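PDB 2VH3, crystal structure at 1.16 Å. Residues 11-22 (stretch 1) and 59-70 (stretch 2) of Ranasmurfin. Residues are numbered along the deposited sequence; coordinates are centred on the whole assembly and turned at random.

Stretch 1 (11-22) IPGSKECLAEAL
Stretch 2 (59-70) AVKCTGCKEGVD

A disulfide joins the two stretches: Cys17 SG and Cys65 SG lie 2.0 Å apart with chi3 at -82°, Cys17 in the t rotamer (chi1 -174°) and Cys65 in m (chi1 -62°). It ties the first turn of a helix to a loop 48 residues later, and the CA-to-CB bond of Cys17 points toward the second stretch while that of Cys65 runs sideways.

Stretch 1 begins with two successive type I turns, Ile11 to Ser14 and Ser14 to Cys17, closed by Ser14 N to Ile11 O (3.0 Å) and Cys17 N to Ser14 O (3.1 Å). The t rotamer of Ser14 lets its OG accept from Glu16 N at 2.9 Å, a capping bond ahead of helix 17-22. In stretch 2, Gly64, with phi/psi of 75/2, is the first residue after the helix to leave helical phi/psi; its positive phi favours glycine, and the chain then extends through Cys65 (-61/138). Thr63, chi1 p at 70°, bridges this exit: its OG1 donates to Val60 O at 2.6 Å and accepts from Cys65 N at 3.0 Å. The axes of the two helices approach to 10.8 Å at 101°, so the two are nearly perpendicular.

The nearest CA pair is Pro12 CA and Cys65 CA, 4.2 Å apart. Beside this point Lys66 N donates to Pro12 O at 2.9 Å, with a nearly linear N-H...O angle of 167°. Pro12 CB packs 3.4 Å from Gly64 O. The extended Lys66 side chain (m, t, t, t) reaches back over the turn, bringing its NZ to 3.2 Å from Gly13 CA; the 3.4 Å between Lys66 NZ and Gly13 N is no hydrogen bond, as both atoms are donors.

Leu18 (m, t; chi1 -69°, chi2 173°) packs against the disulfide and the residues around it. Its CD2 lies 3.6 Å from Cys65 SG and 4.2 Å from Val60 CG1, whereas its CD1 meets Val69 CG2 at 3.5 Å and Glu67 OE1 at 3.6 Å. One helical turn on, Ala21 CB touches Thr63 CG2 at 3.8 Å.

Two waters complete the polar links. Water 1 donates to Pro12 O (2.7 Å) and Ser14 O (2.9 Å) and accepts from Glu67 N (2.9 Å). Water 2 accepts from Leu18 N at 3.0 Å and donates to Glu67 OE1 at 2.8 Å, connecting the start of the helix to a carboxylate carried on a side chain with chi1 and chi2 both t. Together the stretches bury 546 Å².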

# COMPACT_ATOMS: atom_id res chain seq x y z
N ILE A 11 -10.08 -26.14 7.41
CA ILE A 11 -9.68 -26.40 8.80
C ILE A 11 -10.20 -25.30 9.75
O ILE A 11 -9.42 -24.71 10.50
CB ILE A 11 -8.13 -26.51 8.94
CG1 ILE A 11 -7.43 -25.31 8.30
CG2 ILE A 11 -7.62 -27.79 8.29
CD1 ILE A 11 -6.03 -25.05 8.86
N PRO A 12 -11.52 -25.06 9.75
CA PRO A 12 -12.07 -23.94 10.52
C PRO A 12 -11.85 -24.05 12.02
O PRO A 12 -11.79 -23.02 12.71
CB PRO A 12 -13.56 -24.00 10.19
CG PRO A 12 -13.81 -25.43 9.88
CD PRO A 12 -12.60 -25.82 9.09
N GLY A 13 -11.72 -25.28 12.54
CA GLY A 13 -11.42 -25.49 13.95
C GLY A 13 -9.96 -25.34 14.35
O GLY A 13 -9.67 -25.30 15.55
N SER A 14 -9.06 -25.22 13.39
CA SER A 14 -7.62 -25.21 13.67
C SER A 14 -7.12 -23.87 14.18
O SER A 14 -7.55 -22.81 13.72
CB SER A 14 -6.82 -25.58 12.42
OG SER A 14 -5.42 -25.54 12.69
N LYS A 15 -6.17 -23.93 15.11
CA LYS A 15 -5.42 -22.75 15.55
C LYS A 15 -4.58 -22.15 14.41
O LYS A 15 -4.17 -20.99 14.48
CB LYS A 15 -4.52 -23.09 16.74
CG LYS A 15 -5.29 -23.41 18.02
CD LYS A 15 -4.37 -23.58 19.22
CE LYS A 15 -3.51 -24.82 19.12
NZ LYS A 15 -2.84 -25.12 20.42
N GLU A 16 -4.33 -22.94 13.36
CA GLU A 16 -3.59 -22.46 12.18
C GLU A 16 -4.49 -21.92 11.06
O GLU A 16 -3.99 -21.54 10.02
CB GLU A 16 -2.73 -23.58 11.60
CG GLU A 16 -1.76 -24.18 12.60
CD GLU A 16 -0.55 -24.81 11.95
OE1 GLU A 16 0.01 -24.20 11.01
OE2 GLU A 16 -0.15 -25.90 12.39
N CYS A 17 -5.80 -21.89 11.28
CA CYS A 17 -6.75 -21.58 10.22
C CYS A 17 -6.50 -20.22 9.55
O CYS A 17 -6.48 -20.13 8.33
CB CYS A 17 -8.18 -21.64 10.76
SG CYS A 17 -9.46 -21.42 9.53
N LEU A 18 -6.30 -19.18 10.36
CA LEU A 18 -6.10 -17.83 9.82
C LEU A 18 -4.72 -17.69 9.14
O LEU A 18 -4.60 -17.10 8.07
CB LEU A 18 -6.30 -16.76 10.89
CG LEU A 18 -7.74 -16.57 11.41
CD1 LEU A 18 -7.79 -15.60 12.58
CD2 LEU A 18 -8.67 -16.09 10.30
N ALA A 19 -3.68 -18.25 9.76
CA ALA A 19 -2.35 -18.25 9.15
C ALA A 19 -2.34 -19.00 7.81
O ALA A 19 -1.71 -18.58 6.84
CB ALA A 19 -1.31 -18.83 10.11
N GLU A 20 -3.08 -20.10 7.75
CA GLU A 20 -3.22 -20.87 6.52
C GLU A 20 -4.02 -20.10 5.46
O GLU A 20 -3.66 -20.10 4.27
CB GLU A 20 -3.88 -22.22 6.84
CG GLU A 20 -3.56 -23.36 5.88
CD GLU A 20 -4.49 -23.45 4.70
OE1 GLU A 20 -5.58 -22.84 4.73
OE2 GLU A 20 -4.14 -24.18 3.74
N ALA A 21 -5.06 -19.38 5.87
CA ALA A 21 -5.82 -18.57 4.92
C ALA A 21 -4.95 -17.47 4.33
O ALA A 21 -5.03 -17.17 3.15
CB ALA A 21 -7.06 -17.97 5.57
N LEU A 22 -4.09 -16.90 5.18
CA LEU A 22 -3.16 -15.84 4.77
C LEU A 22 -2.15 -16.41 3.77
O LEU A 22 -1.86 -15.77 2.76
CB LEU A 22 -2.44 -15.28 5.99
CG LEU A 22 -1.45 -14.15 5.72
CD1 LEU A 22 -2.19 -12.88 5.25
CD2 LEU A 22 -0.60 -13.86 6.95
N ALA A 59 -13.31 -9.91 5.95
CA ALA A 59 -12.48 -10.94 5.31
C ALA A 59 -12.29 -12.17 6.21
O ALA A 59 -12.27 -13.32 5.71
CB ALA A 59 -11.14 -10.35 4.88
N VAL A 60 -12.19 -11.97 7.52
CA VAL A 60 -12.11 -13.07 8.47
C VAL A 60 -13.38 -13.91 8.41
O VAL A 60 -13.30 -15.14 8.42
CB VAL A 60 -11.81 -12.57 9.92
CG1 VAL A 60 -12.05 -13.68 10.96
CG2 VAL A 60 -10.38 -12.07 10.03
N LYS A 61 -14.54 -13.28 8.29
CA LYS A 61 -15.79 -14.00 8.12
C LYS A 61 -15.76 -14.87 6.87
O LYS A 61 -16.24 -16.01 6.87
CB LYS A 61 -16.98 -13.06 8.05
CG LYS A 61 -17.32 -12.40 9.35
CD LYS A 61 -18.53 -11.51 9.19
CE LYS A 61 -18.73 -10.59 10.38
NZ LYS A 61 -19.68 -9.49 10.06
N CYS A 62 -15.18 -14.35 5.79
CA CYS A 62 -15.04 -15.13 4.56
C CYS A 62 -14.20 -16.40 4.75
O CYS A 62 -14.45 -17.43 4.10
CB CYS A 62 -14.45 -14.30 3.42
SG CYS A 62 -15.47 -12.89 2.95
N THR A 63 -13.22 -16.36 5.65
CA THR A 63 -12.38 -17.54 5.87
C THR A 63 -13.15 -18.67 6.52
O THR A 63 -12.81 -19.83 6.32
CB THR A 63 -11.16 -17.27 6.76
OG1 THR A 63 -11.58 -17.04 8.11
CG2 THR A 63 -10.31 -16.12 6.24
N GLY A 64 -14.17 -18.36 7.31
CA GLY A 64 -14.89 -19.36 8.09
C GLY A 64 -14.15 -19.86 9.31
O GLY A 64 -14.64 -20.75 10.02
N CYS A 65 -12.96 -19.33 9.57
CA CYS A 65 -12.19 -19.74 10.73
C CYS A 65 -12.98 -19.43 11.99
O CYS A 65 -13.63 -18.38 12.09
CB CYS A 65 -10.83 -19.04 10.79
SG CYS A 65 -9.73 -19.41 9.40
N LYS A 66 -12.96 -20.36 12.93
CA LYS A 66 -13.65 -20.18 14.20
C LYS A 66 -12.90 -19.24 15.13
O LYS A 66 -13.54 -18.52 15.90
CB LYS A 66 -13.84 -21.53 14.88
CG LYS A 66 -14.75 -22.46 14.11
CD LYS A 66 -14.71 -23.84 14.76
CE LYS A 66 -15.15 -24.92 13.81
NZ LYS A 66 -14.50 -26.20 14.20
N GLU A 67 -11.56 -19.24 15.07
CA GLU A 67 -10.75 -18.39 15.96
C GLU A 67 -11.12 -16.93 15.78
O GLU A 67 -11.32 -16.47 14.66
CB GLU A 67 -9.25 -18.54 15.71
CG GLU A 67 -8.40 -17.69 16.66
CD GLU A 67 -6.91 -17.81 16.42
OE1 GLU A 67 -6.47 -17.58 15.27
OE2 GLU A 67 -6.17 -18.12 17.38
N GLY A 68 -11.19 -16.23 16.90
CA GLY A 68 -11.52 -14.82 16.90
C GLY A 68 -10.30 -13.92 16.94
O GLY A 68 -9.32 -14.22 17.63
N VAL A 69 -10.37 -12.83 16.19
CA VAL A 69 -9.39 -11.74 16.31
C VAL A 69 -10.13 -10.43 16.53
O VAL A 69 -10.52 -9.75 15.59
CB VAL A 69 -8.47 -11.62 15.09
CG1 VAL A 69 -7.51 -10.46 15.27
CG2 VAL A 69 -7.70 -12.92 14.87
N ASP A 70 -10.31 -10.09 17.80
CA ASP A 70 -10.96 -8.84 18.15
C ASP A 70 -9.93 -7.73 18.11
O ASP A 70 -9.06 -7.65 18.97
CB ASP A 70 -11.60 -8.96 19.53
CG ASP A 70 -12.49 -7.77 19.88
OD1 ASP A 70 -12.39 -6.70 19.23
OD2 ASP A 70 -13.26 -7.91 20.85
O HOH W 1 -10.04 -21.32 13.79
O HOH W 2 -7.06 -19.41 13.23